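Local structure of putative transcriptional regulator, sugar-binding family (Arthrobacter aurescens, 3NZE) at residues Ala102-Ile105 and Met106-Gly110; Phe126-Ala129 and Ser130-Thr133; Ala134-Glu138 and Arg139-Arg143; Ile206-Asn209 and Glu210-Thr213; Ser234-Asn237 and Gly238-Ala242. The protein probably regulates transcription as a member of the SorC family, binding DNA and sensing a carbohydrate ligand through its sugar-binding domain. All blocks are in the same frame, centred on the assembly; numbering follows the deposited sequence.

Overall arrangement
From the N terminus, the five contacts follow one another in series; none nests in or crosses another, and each joins residues that are neighbours in sequence. Contact 1 lies within helix 99-113, which connects the parallel strands 84-87 and 116-118. Contact 2 starts helix 129-135, and contact 3 closes the turn from that helix into helix 139-149. The two meet where Phe-126 packs on Trp-136 and Met-135. Contact 4, in the loop between strand 195-198 and helix 217-221, returns to contact 2, centres about 9 Å apart, and brushes Trp-136 of contact 3. Contact 5 opens helix 236-244, across the chain's centre from contacts 1 and 3.

Contact 1 of 5, residues Ala102-Ile105 and Met106-Gly110; sequences ASDI and MRRFG
Ser-103 and Arg-107 meet one turn apart on helix 99-113, the crossover helix of a beta-alpha-beta unit between strands 84-87 and 116-118. The serine chi1 of 175° turns OG away from the amide nitrogen and sends it along the helix to the edge of the Arg-107 guanidinium. There NE donates to OG over 3.1 Å, nearly straight at 168° and in the plane of the group. A water at 2.8 Å from OG also touches Arg-107 NH1, weakly.

Arg-108 is turned differently against Asp-104: its guanidinium lies with one face over the aspartate CB, 3.7 Å from NH2. The carboxylate stays well out of the guanidinium plane, with OD2 4.2 Å from NH2, and the pair is one of charge proximity, short of a salt bridge. NH1 bonds to Ser-72 OG of helix 66-73; an alanine here is likely to leave that hydroxyl without this donor and to uncover the Asp-104 methylene.

Ile-105 and Phe-109, both buried, run side by side, CG2 resting 4.1 Å from CD1, while Ile-105 O sits at the ring edge. Selenomethionine Met-106 bends its chain against strands 59-62 and 84-87. Apolar groups thus pack on the sheet and on helix 66-73, and the two arginines are held by neutral hydroxyls, with Asp-104 probably easing their charge from nearby.

Contact 2 of 5, residues Phe126-Ala129 and Ser130-Thr133; sequences FDHA and STKT
Phe-126 and Lys-132 make the main apolar contact at the start of helix 129-135. The lysine backbone carbon CA stands over one face of the ring, 3.9 Å from its centroid, in a CH-pi contact only 19° off the normal, and CB reaches CD2 at 3.5 Å. Thr-131 adds its methyl: with chi1 at -48° OG1 stays beside the amide nitrogen, and CG2 swings to the far side to touch CD1 at 3.6 Å. A serine in place of Phe-126 would probably lose the CH-pi contact with Lys-132 CA and the packing on the Thr-131 methyl.

The polar contacts belong to the N-terminal end of the helix. His-128 is the N-cap residue, and its carbonyl O takes Thr-131 N at 2.9 Å from above the carbonyl plane, plus a weak bond from Lys-132 N. Ala-129 O accepts Thr-133 N at 3.0 Å, almost straight at 173°, while Thr-133 OG1 donates weakly to the same oxygen.

Phe-126 O bonds to Arg-211, and Lys-132, fully extended, sends NZ to a weak bond with Ser-212 O. The contact therefore fastens the approach from strand 116-118 into helix 129-135 onto the loop between strand 195-198 and helix 217-221.

Contact 3 of 5, residues Ala134-Glu138 and Arg139-Arg143; sequences AMWNE and RSVQR
A type I beta turn links helix 129-135 to helix 139-149 and brings Met-135 and Trp-136 against Val-141. The turn runs from Met-135 to Glu-138 and is closed by Glu-138 N bonding to Met-135 O; helix 139-149 starts directly after it, with Glu-138 as N-cap residue.

Val-141 points back toward the end of helix 129-135 and the turn, its CB 3.3 Å from Met-135 O. Its CG1 stands over one face of the Trp-136 indole, 4.1 Å from the centroid of the six-membered ring and 19° from the normal, a CH-pi contact. The other methyl, CG2, meets CE of selenomethionine Met-135 at 3.8 Å. A chi1 of 173° parts the two branches, CG2 lying beside the valine's amide nitrogen and CG1 on the far side from it, and each serves a different partner. Phe-120 and Val-122 also pack on this valine, which is buried although most of its surroundings lie at the surface.

The backbone starts the new helix at Glu-138 O, which accepts Gln-142 N at 2.9 Å, the first full helical bond, and a weaker one from Val-141 N. A water donates to Glu-138 OE1 at 2.6 Å and lies 2.8 Å from Ser-140 OG, bridging the two side chains at the helix start. Finally Gln-142, extended beyond CG, reaches back to the turn, where NE2 donates to Trp-136 O at 2.9 Å, the bond bent to 146°.

Contact 4 of 5, residues Ile206-Asn209 and Glu210-Thr213; sequences ITLN and ERST
Arg-211 reaches Leu-208 through a bend at chi3 (54°) in a side chain whose CG lies beside the backbone N, and this turns the flat guanidinium over the leucine. Leu-208, with chi2 at 172°, offers CD2 to one face of that group. The methyl stands 3.4 Å from NH1 and 3.7 Å from CZ, displaced toward the rim, and the two side chains run at a slant to each other. Because this approach is made over the face, the N-H groups at the edge remain available for other partners: Phe-126 O for NE, and Asp-179, in a salt bridge, for NH2. The arginine is therefore fixed in rotation by polar bonds at its edge and by a methyl on its face.

The backbone beneath is wound tightly. Asn-209 N bonds to Ile-206 O, Glu-210 N donates to Thr-207 O at 3.2 Å and Arg-211 N to Leu-208 O at 3.0 Å, the last two from well above the carbonyl plane, in keeping with the i to i+3 spacing. Ser-212 N adds a weaker bond to Asn-209 O.

Asn-209 OD1 ties this segment to strand 195-198 by accepting the backbone N of Phe-196. Ser-212 OG bonds Thr-194 OG1 just before that strand and, locally, Gly-214 N. Successive i to i+3 bonds of this kind mark a short 3-10 helix, about one turn long, from Thr-207, here set in the loop that leads from strand 195-198 to helix 217-221.

Contact 5 of 5, residues Ser234-Asn237 and Gly238-Ala242; sequences SKIN and GLQGA
Ile-236 O accepts Gln-240 N at 2.9 Å, the shortest bond across this first turn of helix 236-244. The helix is the crossover of a beta-alpha-beta unit between the parallel strands 225-230 and 250-254. One residue on, Asn-237 O takes Gly-241 N at 3.2 Å.

Lys-235 is the N-cap residue, and its carbonyl O receives a weak bond from Gly-238 N at 3.3 Å. Ser-160 OG joins in at the same place, bonding to Gly-238 N and weakly to Lys-235 O, and so ties the helix start to the end of strand 153-160.

The apolar contact is carried by Ile-236 and Leu-239, which slant across one another with Ile-236 CD1 3.9 Å from Leu-239 CD2. A chi1 of 178° swings the leucine CG away from its amide nitrogen and brings CD2 up to the isoleucine; the same side chain packs on Leu-251 and Leu-253 of strand 250-254. Ile-236 in turn leans on Ser-257 and Arg-260 of helix 255-261.

On the more exposed flank Asn-237 and Gln-240 hold their amide planes nearly parallel, 11° apart, and Asn-237 OD1 comes within 3.5 Å of Gln-240 OE1, one acceptor beside another.

Contact 1 of 5, residues Ala102-Ile105 and Met106-Gly110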
loop_
_atom_site.group_PDB
_atom_site.type_symbol
_atom_site.label_atom_id
_atom_site.label_comp_id
_atom_site.label_asym_id
_atom_site.label_seq_id
_atom_site.Cartn_x
_atom_site.Cartn_y
_atom_site.Cartn_z
ATOM N N ALA A 102 13.378 -3.510 -0.493
ATOM C CA ALA A 102 12.441 -3.347 -1.600
ATOM C C ALA A 102 12.741 -4.336 -2.726
ATOM O O ALA A 102 11.835 -4.936 -3.289
ATOM C CB ALA A 102 12.471 -1.895 -2.129
ATOM N N SER A 103 14.013 -4.502 -3.064
ATOM C CA SER A 103 14.380 -5.462 -4.097
ATOM C C SER A 103 13.945 -6.891 -3.756
ATOM O O SER A 103 13.487 -7.630 -4.629
ATOM C CB SER A 103 15.879 -5.416 -4.369
ATOM O OG SER A 103 16.246 -6.424 -5.292
ATOM N N ASP A 104 14.095 -7.279 -2.494
ATOM C CA ASP A 104 13.711 -8.621 -2.071
ATOM C C ASP A 104 12.219 -8.849 -2.242
ATOM O O ASP A 104 11.793 -9.945 -2.621
ATOM C CB ASP A 104 14.137 -8.892 -0.623
ATOM C CG ASP A 104 15.644 -9.085 -0.486
ATOM O OD1 ASP A 104 16.311 -9.230 -1.527
ATOM O OD2 ASP A 104 16.148 -9.107 0.654
ATOM N N ILE A 105 11.438 -7.817 -1.948
ATOM C CA ILE A 105 9.985 -7.882 -2.121
ATOM C C ILE A 105 9.659 -8.111 -3.589
ATOM O O ILE A 105 8.921 -9.042 -3.937
ATOM C CB ILE A 105 9.292 -6.596 -1.621
ATOM C CG1 ILE A 105 9.431 -6.483 -0.103
ATOM C CG2 ILE A 105 7.810 -6.578 -2.012
ATOM C CD1 ILE A 105 9.060 -5.128 0.434
HETATM N N MSE A 106 10.234 -7.283 -4.458
HETATM C CA MSE A 106 9.971 -7.436 -5.886
HETATM C C MSE A 106 10.392 -8.817 -6.404
HETATM O O MSE A 106 9.660 -9.449 -7.171
HETATM C CB MSE A 106 10.585 -6.287 -6.703
HETATM C CG MSE A 106 10.217 -4.898 -6.209
HETATM SE SE MSE A 106 8.291 -4.554 -6.379
HETATM C CE MSE A 106 8.075 -4.950 -8.265
ATOM N N ARG A 107 11.563 -9.294 -5.987
ATOM C CA ARG A 107 12.035 -10.633 -6.365
ATOM C C ARG A 107 11.080 -11.762 -5.956
ATOM O O ARG A 107 10.810 -12.666 -6.744
ATOM C CB ARG A 107 13.440 -10.890 -5.795
ATOM C CG ARG A 107 14.516 -10.029 -6.425
ATOM C CD ARG A 107 15.903 -10.303 -5.827
ATOM N NE ARG A 107 16.876 -9.315 -6.305
ATOM C CZ ARG A 107 17.842 -9.578 -7.180
ATOM N NH1 ARG A 107 18.670 -8.611 -7.567
ATOM N NH2 ARG A 107 17.990 -10.806 -7.667
ATOM N N ARG A 108 10.563 -11.702 -4.732
ATOM C CA ARG A 108 9.579 -12.684 -4.268
ATOM C C ARG A 108 8.327 -12.706 -5.148
ATOM O O ARG A 108 7.784 -13.783 -5.442
ATOM C CB ARG A 108 9.208 -12.416 -2.805
ATOM C CG ARG A 108 10.306 -12.866 -1.823
ATOM C CD ARG A 108 10.006 -12.443 -0.389
ATOM N NE ARG A 108 11.237 -12.351 0.390
ATOM C CZ ARG A 108 11.583 -11.299 1.122
ATOM N NH1 ARG A 108 10.786 -10.244 1.202
ATOM N NH2 ARG A 108 12.722 -11.313 1.793
ATOM N N PHE A 109 7.875 -11.527 -5.565
ATOM C CA PHE A 109 6.698 -11.448 -6.436
ATOM C C PHE A 109 7.042 -12.020 -7.803
ATOM O O PHE A 109 6.301 -12.826 -8.350
ATOM C CB PHE A 109 6.182 -10.004 -6.568
ATOM C CG PHE A 109 5.132 -9.640 -5.556
ATOM C CD1 PHE A 109 5.485 -9.105 -4.330
ATOM C CD2 PHE A 109 3.781 -9.851 -5.827
ATOM C CE1 PHE A 109 4.526 -8.762 -3.396
ATOM C CE2 PHE A 109 2.820 -9.509 -4.895
ATOM C CZ PHE A 109 3.187 -8.964 -3.677
ATOM N N GLY A 110 8.184 -11.615 -8.347
ATOM C CA GLY A 110 8.620 -12.132 -9.632
ATOM C C GLY A 110 8.766 -13.637 -9.642
ATOM O O GLY A 110 8.375 -14.302 -10.603
HETATM O O HOH W 1 17.249 -5.563 -7.758
#

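Contact 2 of 5, residues Phe126-Ala129 and Ser130-Thr133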
loop_
_atom_site.group_PDB
_atom_site.type_symbol
_atom_site.label_atom_id
_atom_site.label_comp_id
_atom_site.label_asym_id
_atom_site.label_seq_id
_atom_site.Cartn_x
_atom_site.Cartn_y
_atom_site.Cartn_z
ATOM N N PHE A 126 11.628 12.400 -2.023
ATOM C CA PHE A 126 12.542 13.505 -2.308
ATOM C C PHE A 126 12.573 14.538 -1.194
ATOM O O PHE A 126 11.549 14.848 -0.604
ATOM C CB PHE A 126 12.171 14.184 -3.625
ATOM C CG PHE A 126 12.366 13.313 -4.822
ATOM C CD1 PHE A 126 13.645 13.042 -5.292
ATOM C CD2 PHE A 126 11.277 12.779 -5.494
ATOM C CE1 PHE A 126 13.835 12.243 -6.402
ATOM C CE2 PHE A 126 11.465 11.980 -6.610
ATOM C CZ PHE A 126 12.752 11.702 -7.057
ATOM N N ASP A 127 13.758 15.067 -0.916
ATOM C CA ASP A 127 13.926 16.171 0.033
ATOM C C ASP A 127 13.346 17.474 -0.515
ATOM O O ASP A 127 12.855 18.318 0.244
ATOM C CB ASP A 127 15.414 16.410 0.326
ATOM C CG ASP A 127 16.034 15.327 1.195
ATOM O OD1 ASP A 127 15.307 14.424 1.654
ATOM O OD2 ASP A 127 17.262 15.396 1.429
ATOM N N HIS A 128 13.418 17.636 -1.832
ATOM C CA HIS A 128 13.023 18.870 -2.490
ATOM C C HIS A 128 12.139 18.575 -3.687
ATOM O O HIS A 128 12.453 17.710 -4.501
ATOM C CB HIS A 128 14.256 19.656 -2.974
ATOM C CG HIS A 128 15.309 19.841 -1.925
ATOM N ND1 HIS A 128 16.484 19.120 -1.915
ATOM C CD2 HIS A 128 15.364 20.666 -0.854
ATOM C CE1 HIS A 128 17.218 19.493 -0.882
ATOM N NE2 HIS A 128 16.562 20.430 -0.222
ATOM N N ALA A 129 11.045 19.317 -3.803
ATOM C CA ALA A 129 10.142 19.154 -4.931
ATOM C C ALA A 129 10.856 19.365 -6.260
ATOM O O ALA A 129 10.519 18.715 -7.251
ATOM C CB ALA A 129 8.941 20.093 -4.805
ATOM N N SER A 130 11.842 20.262 -6.283
ATOM C CA SER A 130 12.584 20.521 -7.511
ATOM C C SER A 130 13.354 19.281 -7.980
ATOM O O SER A 130 13.593 19.115 -9.179
ATOM C CB SER A 130 13.521 21.732 -7.362
ATOM O OG SER A 130 14.467 21.544 -6.319
ATOM N N THR A 131 13.739 18.414 -7.046
ATOM C CA THR A 131 14.397 17.171 -7.439
ATOM C C THR A 131 13.406 16.243 -8.138
ATOM O O THR A 131 13.740 15.613 -9.142
ATOM C CB THR A 131 15.051 16.435 -6.253
ATOM O OG1 THR A 131 15.831 17.367 -5.495
ATOM C CG2 THR A 131 15.948 15.308 -6.766
ATOM N N LYS A 132 12.188 16.152 -7.612
ATOM C CA LYS A 132 11.180 15.325 -8.258
ATOM C C LYS A 132 10.927 15.800 -9.677
ATOM O O LYS A 132 10.918 14.997 -10.607
ATOM C CB LYS A 132 9.861 15.312 -7.492
ATOM C CG LYS A 132 8.837 14.416 -8.189
ATOM C CD LYS A 132 7.478 14.457 -7.549
ATOM C CE LYS A 132 6.529 13.521 -8.280
ATOM N NZ LYS A 132 5.209 13.464 -7.611
ATOM N N THR A 133 10.717 17.108 -9.833
ATOM C CA THR A 133 10.510 17.711 -11.139
ATOM C C THR A 133 11.604 17.300 -12.115
ATOM O O THR A 133 11.322 16.856 -13.235
ATOM C CB THR A 133 10.457 19.249 -11.033
ATOM O OG1 THR A 133 9.342 19.624 -10.215
ATOM C CG2 THR A 133 10.311 19.883 -12.410
#

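Contact 3 of 5, residues Ala134-Glu138 and Arg139-Arg143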
loop_
_atom_site.group_PDB
_atom_site.type_symbol
_atom_site.label_atom_id
_atom_site.label_comp_id
_atom_site.label_asym_id
_atom_site.label_seq_id
_atom_site.Cartn_x
_atom_site.Cartn_y
_atom_site.Cartn_z
ATOM N N ALA A 134 12.852 17.442 -11.682
ATOM C CA ALA A 134 13.990 17.060 -12.515
ATOM C C ALA A 134 13.960 15.569 -12.884
ATOM O O ALA A 134 14.056 15.211 -14.055
ATOM C CB ALA A 134 15.299 17.423 -11.830
HETATM N N MSE A 135 13.817 14.701 -11.884
HETATM C CA MSE A 135 13.795 13.262 -12.126
HETATM C C MSE A 135 12.652 12.787 -13.024
HETATM O O MSE A 135 12.798 11.803 -13.753
HETATM C CB MSE A 135 13.772 12.496 -10.801
HETATM C CG MSE A 135 15.131 12.451 -10.131
HETATM SE SE MSE A 135 16.381 11.217 -11.006
HETATM C CE MSE A 135 15.678 9.587 -10.191
ATOM N N TRP A 136 11.515 13.474 -12.973
ATOM C CA TRP A 136 10.375 13.083 -13.790
ATOM C C TRP A 136 10.570 13.455 -15.265
ATOM O O TRP A 136 9.730 13.146 -16.111
ATOM C CB TRP A 136 9.065 13.660 -13.214
ATOM C CG TRP A 136 8.295 12.675 -12.353
ATOM C CD1 TRP A 136 6.962 12.399 -12.430
ATOM C CD2 TRP A 136 8.819 11.819 -11.317
ATOM N NE1 TRP A 136 6.617 11.447 -11.504
ATOM C CE2 TRP A 136 7.738 11.068 -10.812
ATOM C CE3 TRP A 136 10.093 11.618 -10.768
ATOM C CZ2 TRP A 136 7.885 10.139 -9.781
ATOM C CZ3 TRP A 136 10.243 10.692 -9.741
ATOM C CH2 TRP A 136 9.142 9.955 -9.264
ATOM N N ASN A 137 11.688 14.116 -15.557
ATOM C CA ASN A 137 12.077 14.437 -16.926
ATOM C C ASN A 137 13.164 13.506 -17.450
ATOM O O ASN A 137 13.713 13.715 -18.535
ATOM C CB ASN A 137 12.576 15.871 -17.003
ATOM C CG ASN A 137 11.731 16.718 -17.913
ATOM O OD1 ASN A 137 10.780 17.362 -17.469
ATOM N ND2 ASN A 137 12.056 16.706 -19.201
ATOM N N GLU A 138 13.487 12.484 -16.666
ATOM C CA GLU A 138 14.473 11.501 -17.085
ATOM C C GLU A 138 13.780 10.347 -17.798
ATOM O O GLU A 138 12.770 9.838 -17.321
ATOM C CB GLU A 138 15.221 10.976 -15.863
ATOM C CG GLU A 138 16.079 12.046 -15.194
ATOM C CD GLU A 138 17.354 12.348 -15.989
ATOM O OE1 GLU A 138 18.008 11.388 -16.435
ATOM O OE2 GLU A 138 17.695 13.540 -16.147
ATOM N N ARG A 139 14.338 9.906 -18.920
ATOM C CA ARG A 139 13.732 8.789 -19.649
ATOM C C ARG A 139 13.700 7.504 -18.819
ATOM O O ARG A 139 12.748 6.728 -18.889
ATOM C CB ARG A 139 14.449 8.566 -20.982
ATOM C CG ARG A 139 14.171 9.655 -21.997
ATOM C CD ARG A 139 15.162 9.599 -23.140
ATOM N NE ARG A 139 16.522 9.685 -22.634
ATOM C CZ ARG A 139 17.607 9.440 -23.358
ATOM N NH1 ARG A 139 18.803 9.542 -22.801
ATOM N NH2 ARG A 139 17.497 9.079 -24.630
ATOM N N SER A 140 14.740 7.282 -18.021
ATOM C CA SER A 140 14.798 6.081 -17.207
ATOM C C SER A 140 13.608 6.031 -16.264
ATOM O O SER A 140 13.055 4.963 -16.008
ATOM C CB SER A 140 16.102 6.038 -16.409
ATOM O OG SER A 140 16.132 7.103 -15.483
ATOM N N VAL A 141 13.216 7.190 -15.751
ATOM C CA VAL A 141 12.093 7.262 -14.826
ATOM C C VAL A 141 10.779 7.161 -15.586
ATOM O O VAL A 141 9.892 6.392 -15.207
ATOM C CB VAL A 141 12.123 8.549 -13.984
ATOM C CG1 VAL A 141 10.851 8.677 -13.158
ATOM C CG2 VAL A 141 13.360 8.560 -13.082
ATOM N N GLN A 142 10.679 7.918 -16.673
ATOM C CA GLN A 142 9.451 7.996 -17.464
ATOM C C GLN A 142 9.011 6.636 -18.000
ATOM O O GLN A 142 7.815 6.347 -18.067
ATOM C CB GLN A 142 9.619 8.999 -18.611
ATOM C CG GLN A 142 9.686 10.438 -18.140
ATOM C CD GLN A 142 10.105 11.412 -19.234
ATOM O OE1 GLN A 142 10.615 11.015 -20.287
ATOM N NE2 GLN A 142 9.897 12.699 -18.981
ATOM N N ARG A 143 9.968 5.789 -18.372
ATOM C CA ARG A 143 9.628 4.471 -18.891
ATOM C C ARG A 143 8.945 3.624 -17.815
ATOM O O ARG A 143 8.064 2.817 -18.106
ATOM C CB ARG A 143 10.868 3.766 -19.433
ATOM C CG ARG A 143 11.500 4.439 -20.651
ATOM C CD ARG A 143 10.638 4.300 -21.903
ATOM N NE ARG A 143 9.495 5.208 -21.901
ATOM C CZ ARG A 143 9.576 6.507 -22.174
ATOM N NH1 ARG A 143 10.750 7.055 -22.461
ATOM N NH2 ARG A 143 8.485 7.261 -22.152
HETATM O O HOH W 2 18.302 8.843 -16.088
#

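Contact 4 of 5, residues Ile206-Asn209 and Glu210-Thr213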
loop_
_atom_site.group_PDB
_atom_site.type_symbol
_atom_site.label_atom_id
_atom_site.label_comp_id
_atom_site.label_asym_id
_atom_site.label_seq_id
_atom_site.Cartn_x
_atom_site.Cartn_y
_atom_site.Cartn_z
ATOM N N ILE A 206 -1.611 19.207 -0.981
ATOM C CA ILE A 206 -0.754 18.712 0.086
ATOM C C ILE A 206 0.700 18.877 -0.333
ATOM O O ILE A 206 1.169 18.232 -1.261
ATOM C CB ILE A 206 -1.048 17.235 0.435
ATOM C CG1 ILE A 206 -2.476 17.089 0.968
ATOM C CG2 ILE A 206 -0.032 16.705 1.447
ATOM C CD1 ILE A 206 -2.838 15.660 1.324
ATOM N N THR A 207 1.388 19.786 0.344
ATOM C CA THR A 207 2.751 20.144 0.012
ATOM C C THR A 207 3.672 18.925 -0.137
ATOM O O THR A 207 4.439 18.829 -1.097
ATOM C CB THR A 207 3.294 21.106 1.087
ATOM O OG1 THR A 207 2.997 22.451 0.692
ATOM C CG2 THR A 207 4.784 20.939 1.268
ATOM N N LEU A 208 3.587 17.992 0.803
ATOM C CA LEU A 208 4.456 16.811 0.777
ATOM C C LEU A 208 4.294 15.960 -0.484
ATOM O O LEU A 208 5.237 15.296 -0.912
ATOM C CB LEU A 208 4.251 15.952 2.032
ATOM C CG LEU A 208 5.157 16.366 3.192
ATOM C CD1 LEU A 208 4.796 15.625 4.461
ATOM C CD2 LEU A 208 6.620 16.132 2.826
ATOM N N ASN A 209 3.110 15.988 -1.090
ATOM C CA ASN A 209 2.881 15.171 -2.278
ATOM C C ASN A 209 3.715 15.576 -3.497
ATOM O O ASN A 209 3.898 14.771 -4.413
ATOM C CB ASN A 209 1.391 15.056 -2.617
ATOM C CG ASN A 209 0.672 14.075 -1.714
ATOM O OD1 ASN A 209 1.308 13.252 -1.062
ATOM N ND2 ASN A 209 -0.663 14.160 -1.668
ATOM N N GLU A 210 4.236 16.803 -3.506
ATOM C CA GLU A 210 5.111 17.206 -4.605
ATOM C C GLU A 210 6.484 16.559 -4.505
ATOM O O GLU A 210 7.302 16.664 -5.434
ATOM C CB GLU A 210 5.249 18.718 -4.663
ATOM C CG GLU A 210 3.937 19.415 -4.935
ATOM C CD GLU A 210 4.128 20.883 -5.133
ATOM O OE1 GLU A 210 5.086 21.430 -4.546
ATOM O OE2 GLU A 210 3.326 21.488 -5.874
ATOM N N ARG A 211 6.733 15.872 -3.394
ATOM C CA ARG A 211 8.002 15.189 -3.163
ATOM C C ARG A 211 7.860 13.663 -3.214
ATOM O O ARG A 211 8.833 12.923 -3.026
ATOM C CB ARG A 211 8.586 15.627 -1.820
ATOM C CG ARG A 211 9.098 17.067 -1.833
ATOM C CD ARG A 211 9.165 17.641 -0.439
ATOM N NE ARG A 211 9.949 16.803 0.460
ATOM C CZ ARG A 211 10.043 16.998 1.771
ATOM N NH1 ARG A 211 9.383 18.000 2.348
ATOM N NH2 ARG A 211 10.783 16.182 2.508
ATOM N N SER A 212 6.641 13.197 -3.469
ATOM C CA SER A 212 6.383 11.766 -3.493
ATOM C C SER A 212 6.790 11.096 -4.804
ATOM O O SER A 212 6.737 11.714 -5.867
ATOM C CB SER A 212 4.914 11.471 -3.191
ATOM O OG SER A 212 4.713 10.062 -3.180
ATOM N N THR A 213 7.180 9.823 -4.720
ATOM C CA THR A 213 7.497 9.040 -5.910
ATOM C C THR A 213 6.346 8.152 -6.394
ATOM O O THR A 213 6.458 7.521 -7.445
ATOM C CB THR A 213 8.753 8.135 -5.696
ATOM O OG1 THR A 213 8.447 7.072 -4.789
ATOM C CG2 THR A 213 9.930 8.950 -5.154
#

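Contact 5 of 5, residues Ser234-Asn237 and Gly238-Ala242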
loop_
_atom_site.group_PDB
_atom_site.type_symbol
_atom_site.label_atom_id
_atom_site.label_comp_id
_atom_site.label_asym_id
_atom_site.label_seq_id
_atom_site.Cartn_x
_atom_site.Cartn_y
_atom_site.Cartn_z
ATOM N N SER A 234 -4.458 0.377 15.745
ATOM C CA SER A 234 -4.064 1.732 16.105
ATOM C C SER A 234 -3.713 2.569 14.873
ATOM O O SER A 234 -3.336 3.735 14.994
ATOM C CB SER A 234 -2.891 1.710 17.085
ATOM O OG SER A 234 -1.724 1.222 16.452
ATOM N N LYS A 235 -3.839 1.969 13.692
ATOM C CA LYS A 235 -3.571 2.662 12.432
ATOM C C LYS A 235 -4.848 2.892 11.610
ATOM O O LYS A 235 -4.803 3.088 10.387
ATOM C CB LYS A 235 -2.565 1.871 11.601
ATOM C CG LYS A 235 -1.194 1.750 12.256
ATOM C CD LYS A 235 -0.211 1.030 11.347
ATOM C CE LYS A 235 1.093 0.732 12.075
ATOM N NZ LYS A 235 2.056 -0.009 11.213
ATOM N N ILE A 236 -5.989 2.874 12.286
ATOM C CA ILE A 236 -7.268 2.936 11.588
ATOM C C ILE A 236 -7.529 4.287 10.915
ATOM O O ILE A 236 -8.283 4.365 9.946
ATOM C CB ILE A 236 -8.440 2.547 12.516
ATOM C CG1 ILE A 236 -9.383 1.596 11.783
ATOM C CG2 ILE A 236 -9.173 3.782 13.018
ATOM C CD1 ILE A 236 -8.666 0.389 11.196
ATOM N N ASN A 237 -6.899 5.347 11.413
ATOM C CA ASN A 237 -7.074 6.667 10.807
ATOM C C ASN A 237 -6.659 6.696 9.342
ATOM O O ASN A 237 -7.343 7.289 8.501
ATOM C CB ASN A 237 -6.318 7.735 11.597
ATOM C CG ASN A 237 -7.096 8.219 12.800
ATOM O OD1 ASN A 237 -8.329 8.233 12.787
ATOM N ND2 ASN A 237 -6.383 8.623 13.848
ATOM N N GLY A 238 -5.543 6.040 9.046
ATOM C CA GLY A 238 -5.028 5.961 7.694
ATOM C C GLY A 238 -5.979 5.183 6.803
ATOM O O GLY A 238 -6.268 5.583 5.676
ATOM N N LEU A 239 -6.462 4.050 7.305
ATOM C CA LEU A 239 -7.368 3.231 6.516
ATOM C C LEU A 239 -8.652 3.982 6.209
ATOM O O LEU A 239 -9.164 3.907 5.095
ATOM C CB LEU A 239 -7.695 1.918 7.234
ATOM C CG LEU A 239 -8.679 1.015 6.486
ATOM C CD1 LEU A 239 -8.148 0.628 5.120
ATOM C CD2 LEU A 239 -8.989 -0.225 7.308
ATOM N N GLN A 240 -9.186 4.681 7.205
ATOM C CA GLN A 240 -10.417 5.442 6.999
ATOM C C GLN A 240 -10.276 6.427 5.847
ATOM O O GLN A 240 -11.181 6.558 5.009
ATOM C CB GLN A 240 -10.818 6.190 8.271
ATOM C CG GLN A 240 -11.557 5.337 9.285
ATOM C CD GLN A 240 -11.939 6.119 10.531
ATOM O OE1 GLN A 240 -11.077 6.619 11.256
ATOM N NE2 GLN A 240 -13.237 6.229 10.783
ATOM N N GLY A 241 -9.146 7.127 5.826
ATOM C CA GLY A 241 -8.853 8.079 4.772
ATOM C C GLY A 241 -8.709 7.408 3.418
ATOM O O GLY A 241 -9.185 7.936 2.408
ATOM N N ALA A 242 -8.041 6.258 3.382
ATOM C CA ALA A 242 -7.844 5.565 2.109
ATOM C C ALA A 242 -9.171 5.105 1.543
ATOM O O ALA A 242 -9.387 5.142 0.338
ATOM C CB ALA A 242 -6.918 4.380 2.270
#